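PDB 3C8I: putative membrane protein from Corynebacterium diphtheriae NCTC 13129, which is of unknown function, belongs to the DUF3239 family and is probably held in the membrane by a transmembrane helix, this chain being its C-terminal part. Local coordinates for residues D15-A19 with A109-I113; V31-V35 with T120-L125; R52-P58 with S92-W98. All blocks are in the same frame, centred on the assembly; numbering follows the deposited sequence.

Interaction 1 (D15-A19 with A109-I113)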
loop_
_atom_site.group_PDB
_atom_site.type_symbol
_atom_site.label_atom_id
_atom_site.label_comp_id
_atom_site.label_asym_id
_atom_site.label_seq_id
_atom_site.Cartn_x
_atom_site.Cartn_y
_atom_site.Cartn_z
ATOM N N ASP B 15 -21.915 -3.440 1.307
ATOM C CA ASP B 15 -23.086 -2.552 1.241
ATOM C C ASP B 15 -22.799 -1.110 0.856
ATOM O O ASP B 15 -21.663 -0.662 0.875
ATOM C CB ASP B 15 -23.912 -2.626 2.518
ATOM C CG ASP B 15 -25.298 -3.130 2.248
ATOM O OD1 ASP B 15 -25.936 -2.555 1.327
ATOM O OD2 ASP B 15 -25.741 -4.092 2.928
ATOM N N LEU B 16 -23.850 -0.407 0.468
ATOM C CA LEU B 16 -23.702 0.895 -0.129
ATOM C C LEU B 16 -23.403 1.921 0.939
ATOM O O LEU B 16 -24.054 1.946 1.973
ATOM C CB LEU B 16 -24.973 1.294 -0.872
ATOM C CG LEU B 16 -25.182 0.577 -2.204
ATOM C CD1 LEU B 16 -26.590 0.890 -2.733
ATOM C CD2 LEU B 16 -24.065 0.960 -3.209
ATOM N N VAL B 17 -22.441 2.787 0.653
ATOM C CA VAL B 17 -22.165 3.938 1.477
ATOM C C VAL B 17 -22.222 5.184 0.594
ATOM O O VAL B 17 -21.863 5.138 -0.582
ATOM C CB VAL B 17 -20.789 3.810 2.225
ATOM C CG1 VAL B 17 -20.781 2.569 3.121
ATOM C CG2 VAL B 17 -19.590 3.767 1.259
ATOM N N PRO B 18 -22.666 6.305 1.156
ATOM C CA PRO B 18 -22.526 7.541 0.390
ATOM C C PRO B 18 -21.074 8.023 0.359
ATOM O O PRO B 18 -20.351 7.889 1.359
ATOM C CB PRO B 18 -23.389 8.528 1.159
ATOM C CG PRO B 18 -23.378 8.026 2.542
ATOM C CD PRO B 18 -23.282 6.545 2.475
ATOM N N ALA B 19 -20.668 8.557 -0.783
ATOM C CA ALA B 19 -19.409 9.285 -0.906
ATOM C C ALA B 19 -19.649 10.571 -1.711
ATOM O O ALA B 19 -20.666 10.698 -2.419
ATOM C CB ALA B 19 -18.303 8.394 -1.546
ATOM N N ALA B 109 -28.535 3.231 -6.962
ATOM C CA ALA B 109 -27.658 3.223 -5.796
ATOM C C ALA B 109 -27.779 4.499 -4.995
ATOM O O ALA B 109 -27.871 4.443 -3.781
ATOM C CB ALA B 109 -26.203 3.028 -6.229
ATOM N N GLU B 110 -27.770 5.644 -5.677
ATOM C CA GLU B 110 -27.799 6.940 -5.003
ATOM C C GLU B 110 -29.117 7.176 -4.263
ATOM O O GLU B 110 -29.113 7.664 -3.134
ATOM C CB GLU B 110 -27.530 8.097 -5.979
ATOM C CG GLU B 110 -27.644 9.474 -5.312
ATOM C CD GLU B 110 -27.383 10.636 -6.245
ATOM O OE1 GLU B 110 -26.426 10.545 -7.055
ATOM O OE2 GLU B 110 -28.132 11.648 -6.144
ATOM N N SER B 111 -30.238 6.847 -4.907
ATOM C CA SER B 111 -31.555 6.957 -4.274
ATOM C C SER B 111 -31.770 5.924 -3.153
ATOM O O SER B 111 -32.470 6.212 -2.188
ATOM C CB SER B 111 -32.676 6.869 -5.325
ATOM O OG SER B 111 -32.536 5.698 -6.108
ATOM N N THR B 112 -31.157 4.750 -3.268
ATOM C CA THR B 112 -31.237 3.712 -2.233
ATOM C C THR B 112 -30.536 4.117 -0.918
ATOM O O THR B 112 -30.971 3.738 0.177
ATOM C CB THR B 112 -30.596 2.396 -2.727
ATOM O OG1 THR B 112 -31.355 1.858 -3.814
ATOM C CG2 THR B 112 -30.520 1.372 -1.621
ATOM N N ILE B 113 -29.449 4.878 -1.018
ATOM C CA ILE B 113 -28.751 5.336 0.187
ATOM C C ILE B 113 -29.641 6.360 0.897
ATOM O O ILE B 113 -30.081 7.336 0.283
ATOM C CB ILE B 113 -27.330 5.905 -0.125
ATOM C CG1 ILE B 113 -26.405 4.783 -0.607
ATOM C CG2 ILE B 113 -26.717 6.583 1.110
ATOM C CD1 ILE B 113 -25.236 5.294 -1.427
#

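Interaction 2 (V31-V35 with T120-L125)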
loop_
_atom_site.group_PDB
_atom_site.type_symbol
_atom_site.label_atom_id
_atom_site.label_comp_id
_atom_site.label_asym_id
_atom_site.label_seq_id
_atom_site.Cartn_x
_atom_site.Cartn_y
_atom_site.Cartn_z
ATOM N N VAL B 31 -12.330 12.084 -2.299
ATOM C CA VAL B 31 -13.683 11.709 -1.993
ATOM C C VAL B 31 -13.747 11.409 -0.493
ATOM O O VAL B 31 -12.779 10.920 0.103
ATOM C CB VAL B 31 -14.150 10.539 -2.890
ATOM C CG1 VAL B 31 -15.591 10.188 -2.620
ATOM C CG2 VAL B 31 -13.987 10.902 -4.373
ATOM N N MET B 32 -14.872 11.760 0.120
ATOM C CA MET B 32 -15.152 11.450 1.527
ATOM C C MET B 32 -16.355 10.534 1.540
ATOM O O MET B 32 -17.328 10.809 0.843
ATOM C CB MET B 32 -15.476 12.736 2.312
ATOM C CG MET B 32 -15.750 12.537 3.834
ATOM S SD MET B 32 -16.189 14.083 4.746
ATOM C CE MET B 32 -14.639 14.872 4.608
ATOM N N ALA B 33 -16.301 9.469 2.330
ATOM C CA ALA B 33 -17.430 8.553 2.501
ATOM C C ALA B 33 -17.871 8.480 3.947
ATOM O O ALA B 33 -17.061 8.655 4.847
ATOM C CB ALA B 33 -17.075 7.118 1.989
ATOM N N LEU B 34 -19.169 8.235 4.159
ATOM C CA LEU B 34 -19.730 7.985 5.489
ATOM C C LEU B 34 -19.798 6.467 5.717
ATOM O O LEU B 34 -20.545 5.755 5.044
ATOM C CB LEU B 34 -21.126 8.645 5.629
ATOM C CG LEU B 34 -21.809 8.541 7.008
ATOM C CD1 LEU B 34 -21.138 9.415 8.057
ATOM C CD2 LEU B 34 -23.307 8.855 6.946
ATOM N N VAL B 35 -19.003 5.981 6.665
ATOM C CA VAL B 35 -18.842 4.557 6.905
ATOM C C VAL B 35 -19.134 4.172 8.371
ATOM O O VAL B 35 -19.085 4.999 9.301
ATOM C CB VAL B 35 -17.410 4.063 6.501
ATOM C CG1 VAL B 35 -17.201 4.137 4.979
ATOM C CG2 VAL B 35 -16.307 4.802 7.255
ATOM N N THR B 120 -25.955 13.878 6.399
ATOM C CA THR B 120 -24.821 13.753 7.338
ATOM C C THR B 120 -23.459 13.929 6.649
ATOM O O THR B 120 -22.586 14.652 7.138
ATOM C CB THR B 120 -24.830 12.372 8.070
ATOM O OG1 THR B 120 -25.970 12.295 8.938
ATOM C CG2 THR B 120 -23.542 12.162 8.899
ATOM N N LEU B 121 -23.277 13.264 5.507
ATOM C CA LEU B 121 -22.036 13.417 4.742
ATOM C C LEU B 121 -21.865 14.862 4.242
ATOM O O LEU B 121 -20.805 15.449 4.421
ATOM C CB LEU B 121 -21.981 12.422 3.576
ATOM C CG LEU B 121 -20.727 12.465 2.683
ATOM C CD1 LEU B 121 -19.418 12.315 3.492
ATOM C CD2 LEU B 121 -20.848 11.422 1.603
ATOM N N SER B 122 -22.917 15.425 3.627
ATOM C CA SER B 122 -22.862 16.797 3.129
ATOM C C SER B 122 -22.484 17.778 4.230
ATOM O O SER B 122 -21.642 18.647 4.028
ATOM C CB SER B 122 -24.198 17.201 2.518
ATOM O OG SER B 122 -24.498 16.360 1.414
ATOM N N LYS B 123 -23.088 17.614 5.400
ATOM C CA LYS B 123 -22.795 18.491 6.544
ATOM C C LYS B 123 -21.389 18.372 7.080
ATOM O O LYS B 123 -20.956 19.234 7.829
ATOM C CB LYS B 123 -23.796 18.254 7.678
ATOM C CG LYS B 123 -25.017 19.113 7.553
ATOM C CD LYS B 123 -26.297 18.423 8.014
ATOM C CE LYS B 123 -27.066 17.863 6.821
ATOM N NZ LYS B 123 -27.802 16.591 7.130
ATOM N N ASN B 124 -20.668 17.311 6.699
ATOM C CA ASN B 124 -19.329 17.068 7.214
ATOM C C ASN B 124 -18.228 17.152 6.161
ATOM O O ASN B 124 -17.065 16.898 6.468
ATOM C CB ASN B 124 -19.309 15.718 7.938
ATOM C CG ASN B 124 -20.046 15.769 9.284
ATOM O OD1 ASN B 124 -19.539 16.353 10.241
ATOM N ND2 ASN B 124 -21.228 15.163 9.358
ATOM N N LEU B 125 -18.578 17.547 4.936
ATOM C CA LEU B 125 -17.573 17.700 3.876
ATOM C C LEU B 125 -16.475 18.643 4.289
ATOM O O LEU B 125 -15.311 18.463 3.905
ATOM C CB LEU B 125 -18.174 18.250 2.578
ATOM C CG LEU B 125 -18.600 17.365 1.421
ATOM C CD1 LEU B 125 -18.593 18.241 0.133
ATOM C CD2 LEU B 125 -17.792 16.032 1.245
#

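Interaction 3 (R52-P58 with S92-W98)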
loop_
_atom_site.group_PDB
_atom_site.type_symbol
_atom_site.label_atom_id
_atom_site.label_comp_id
_atom_site.label_asym_id
_atom_site.label_seq_id
_atom_site.Cartn_x
_atom_site.Cartn_y
_atom_site.Cartn_z
ATOM N N ARG B 52 -10.370 9.338 0.506
ATOM C CA ARG B 52 -9.527 8.660 -0.452
ATOM C C ARG B 52 -9.229 9.553 -1.638
ATOM O O ARG B 52 -10.127 10.161 -2.208
ATOM C CB ARG B 52 -10.225 7.402 -0.965
ATOM C CG ARG B 52 -9.421 6.602 -1.944
ATOM C CD ARG B 52 -10.157 5.324 -2.373
ATOM N NE ARG B 52 -9.358 4.531 -3.305
ATOM C CZ ARG B 52 -9.499 3.228 -3.528
ATOM N NH1 ARG B 52 -10.457 2.548 -2.914
ATOM N NH2 ARG B 52 -8.693 2.601 -4.398
ATOM N N ASN B 53 -7.964 9.574 -2.014
ATOM C CA ASN B 53 -7.512 10.284 -3.195
ATOM C C ASN B 53 -7.729 9.418 -4.421
ATOM O O ASN B 53 -7.286 8.263 -4.470
ATOM C CB ASN B 53 -6.062 10.691 -3.030
ATOM C CG ASN B 53 -5.912 11.960 -2.206
ATOM O OD1 ASN B 53 -5.621 13.033 -2.751
ATOM N ND2 ASN B 53 -6.117 11.857 -0.896
ATOM N N ILE B 54 -8.463 9.952 -5.386
ATOM C CA ILE B 54 -8.877 9.205 -6.576
ATOM C C ILE B 54 -8.533 9.971 -7.848
ATOM O O ILE B 54 -8.747 11.185 -7.937
ATOM C CB ILE B 54 -10.405 8.886 -6.524
ATOM C CG1 ILE B 54 -10.693 7.902 -5.373
ATOM C CG2 ILE B 54 -10.912 8.292 -7.860
ATOM C CD1 ILE B 54 -12.232 7.638 -5.169
ATOM N N THR B 55 -7.975 9.275 -8.832
ATOM C CA THR B 55 -7.581 9.955 -10.068
ATOM C C THR B 55 -8.744 10.046 -11.060
ATOM O O THR B 55 -8.961 11.099 -11.654
ATOM C CB THR B 55 -6.346 9.269 -10.684
ATOM O OG1 THR B 55 -5.241 9.406 -9.764
ATOM C CG2 THR B 55 -6.001 9.889 -12.010
ATOM N N ALA B 56 -9.508 8.967 -11.216
ATOM C CA ALA B 56 -10.547 8.899 -12.246
ATOM C C ALA B 56 -11.797 8.152 -11.786
ATOM O O ALA B 56 -11.706 7.071 -11.209
ATOM C CB ALA B 56 -10.001 8.238 -13.502
ATOM N N ILE B 57 -12.962 8.729 -12.069
ATOM C CA ILE B 57 -14.231 8.027 -11.892
ATOM C C ILE B 57 -15.041 8.249 -13.172
ATOM O O ILE B 57 -15.323 9.397 -13.513
ATOM C CB ILE B 57 -15.053 8.584 -10.707
ATOM C CG1 ILE B 57 -14.241 8.567 -9.395
ATOM C CG2 ILE B 57 -16.350 7.797 -10.575
ATOM C CD1 ILE B 57 -14.945 9.200 -8.215
ATOM N N PRO B 58 -15.391 7.163 -13.892
ATOM C CA PRO B 58 -16.226 7.280 -15.076
ATOM C C PRO B 58 -17.465 8.131 -14.819
ATOM O O PRO B 58 -18.135 7.934 -13.809
ATOM C CB PRO B 58 -16.611 5.831 -15.372
ATOM C CG PRO B 58 -15.481 5.048 -14.886
ATOM C CD PRO B 58 -15.003 5.761 -13.656
ATOM N N SER B 92 -11.416 1.331 3.216
ATOM C CA SER B 92 -11.294 1.834 1.829
ATOM C C SER B 92 -12.637 1.887 1.112
ATOM O O SER B 92 -13.222 0.827 0.817
ATOM C CB SER B 92 -10.365 0.974 0.975
ATOM O OG SER B 92 -9.081 0.943 1.534
ATOM N N PRO B 93 -13.121 3.102 0.831
ATOM C CA PRO B 93 -14.314 3.221 -0.005
ATOM C C PRO B 93 -13.938 3.176 -1.485
ATOM O O PRO B 93 -12.855 3.628 -1.851
ATOM C CB PRO B 93 -14.871 4.588 0.374
ATOM C CG PRO B 93 -13.654 5.406 0.766
ATOM C CD PRO B 93 -12.597 4.432 1.237
ATOM N N MET B 94 -14.815 2.630 -2.311
ATOM C CA MET B 94 -14.662 2.684 -3.772
ATOM C C MET B 94 -15.966 3.133 -4.418
ATOM O O MET B 94 -17.045 2.743 -3.974
ATOM C CB MET B 94 -14.253 1.307 -4.345
ATOM C CG MET B 94 -15.248 0.173 -4.141
ATOM S SD MET B 94 -14.923 -1.337 -5.177
ATOM C CE MET B 94 -15.412 -0.787 -6.806
ATOM N N PRO B 95 -15.880 3.952 -5.481
ATOM C CA PRO B 95 -17.060 4.293 -6.247
ATOM C C PRO B 95 -17.636 3.090 -6.978
ATOM O O PRO B 95 -16.880 2.327 -7.589
ATOM C CB PRO B 95 -16.570 5.320 -7.265
ATOM C CG PRO B 95 -15.123 5.402 -7.119
ATOM C CD PRO B 95 -14.655 4.586 -5.979
ATOM N N ILE B 96 -18.959 2.931 -6.942
ATOM C CA ILE B 96 -19.573 1.781 -7.640
ATOM C C ILE B 96 -19.419 1.930 -9.161
ATOM O O ILE B 96 -19.391 0.931 -9.886
ATOM C CB ILE B 96 -21.048 1.461 -7.228
ATOM C CG1 ILE B 96 -22.035 2.478 -7.757
ATOM C CG2 ILE B 96 -21.206 1.320 -5.735
ATOM C CD1 ILE B 96 -23.503 1.969 -7.656
ATOM N N ALA B 97 -19.250 3.164 -9.623
ATOM C CA ALA B 97 -18.959 3.443 -11.033
ATOM C C ALA B 97 -17.696 2.737 -11.578
ATOM O O ALA B 97 -17.524 2.704 -12.793
ATOM C CB ALA B 97 -18.863 4.928 -11.271
ATOM N N TRP B 98 -16.816 2.219 -10.718
ATOM C CA TRP B 98 -15.652 1.448 -11.180
ATOM C C TRP B 98 -16.065 0.023 -11.558
ATOM O O TRP B 98 -15.369 -0.645 -12.319
ATOM C CB TRP B 98 -14.576 1.344 -10.105
ATOM C CG TRP B 98 -13.795 2.601 -9.816
ATOM C CD1 TRP B 98 -13.798 3.767 -10.528
ATOM C CD2 TRP B 98 -12.855 2.777 -8.756
ATOM N NE1 TRP B 98 -12.932 4.679 -9.952
ATOM C CE2 TRP B 98 -12.343 4.096 -8.858
ATOM C CE3 TRP B 98 -12.423 1.963 -7.703
ATOM C CZ2 TRP B 98 -11.406 4.608 -7.950
ATOM C CZ3 TRP B 98 -11.509 2.470 -6.807
ATOM C CH2 TRP B 98 -11.017 3.787 -6.925
#

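Interaction 1 (D15-A19 with A109-I113)
Helix-on-sheet packing at the C-terminal end of helix 103-112 joins L16 and P18, on strand 16-24, to A109, T112 and I113. I113 and L16 carry most of it. I113 is the first residue to leave the helical path, although its N still bonds back to A109 O at 3.2 Å. With CG1 lying beside its own backbone N (chi1 -67°), the isoleucine divides its two branches between strand residues. The CG1 branch runs past L16, where I113 CG1 is 3.8 Å from L16 CB, and goes on until I113 CD1 lies 3.5 Å from the carbonyl oxygen V17 O. The other branch is offered to the proline ring: I113 CG2 comes within 3.7 Å of P18 CD, the two side chains crossing at a slant. L16 CD1 reaches the last turn of the helix, 4.1 Å from both A109 CB and T112 CG2. T112 keeps its hydroxyl for R108 O and gives this contact its methyl. No hydrogen bond joins the two segments. P18 and I113 also meet W118 of helix 115-124, while A109 leans on P72 of strand 70-80 and L16 on V74 of the same strand.

Interaction 2 (V31-V35 with T120-L125)
The peptide group of N124 turns one face to M32: M32 SD stands well out of its plane, 3.4 Å from N124 O. The N124 carboxamide instead turns back to the carbonyl four residues earlier, where N124 ND2 donates to T120 O at 2.7 Å. That oxygen stands 18° out of the amide plane, and the bond helps fix how the amide is rotated. M32 leaves the strand extended, CG anti to the backbone N (chi1 -178°), and bends only at the CG-SD bond, which brings M32 CE to 3.7 Å from L125 O. Sliding past it from the other direction, L121 puts CD1 3.7 Å from M32 CG. Two residues along the strand, L34 meets T120 at about a right angle, L34 CD1 lying 3.7 Å from T120 CG2, while the T120 hydroxyl bonds to E116 O. The axes of 31-35 and 120-124 approach to 8.6 Å and run at 136°, closer to antiparallel than parallel. Helix 115-124 thus lies on one face of the sheet, L121 reaching M20 of strand 16-24 and N124 reaching L49 of strand 47-54; A33, pointing away from the helix, packs on P93 of strand 88-95.

Interaction 3 (R52-P58 with S92-W98)
R52 is stretched straight, its CG opposite the backbone N (chi1 -179°), which carries the guanidinium across to P93 and W98; W98 CG lies beside its own backbone N (chi1 -72°), bringing the indole back over P95 and toward 52-58. In the antiparallel sheet, strands 47-54 and 88-95 are not neighbours, yet side chains of each segment reach side chains and backbone carbonyls of the other. Segments 52-54 and 92-95 run at 33° with axes 8.5 Å apart, consistent with a strongly curved sheet. R52 NH1 donates to P93 O at 2.8 Å, coming from above the carbonyl plane. The same nitrogen also bonds to W98 O of the second subunit, which places this arginine in a subunit interface. The indole meets the guanidinium rim-first and nearly perpendicular, W98 CH2 lying over one guanidinium face, 3.6 Å from R52 NH2. On one indole face, P95 CD sits 3.5 Å above the ring centre. I54 CG2 touches the edge at W98 CZ2 (3.7 Å), I54 CD1 reaches P95 CD end-on, and I57 CG2 rests 3.9 Å from A97 CB. P58 CD lies 3.9 Å from W98 CD1. The indole nitrogen ties down the loop after strand 47-54, W98 NE1 donating in the carbonyl plane to A56 O at 3.0 Å.

Overall arrangement
From the N terminus, strand 16-24 comes first, and its first residues meet helix 103-112, which closes interaction 1. Strand 29-36 follows beside it and is met by helix 115-124 in interaction 2. Their segments alternate along the chain, so the two loops cross; helix 103-112 meets strand 16-24, and helix 115-124 meets both it and strand 29-36. P18 O bonds to L34 N between the two contacts. Interaction 3 is the shorter-range closure, running from strand 47-54 to strand 88-95 within both larger loops. It touches interaction 1 where I96 packs on L16 and A109, and interaction 2 through V31 O with R52 N and through A33 with P93.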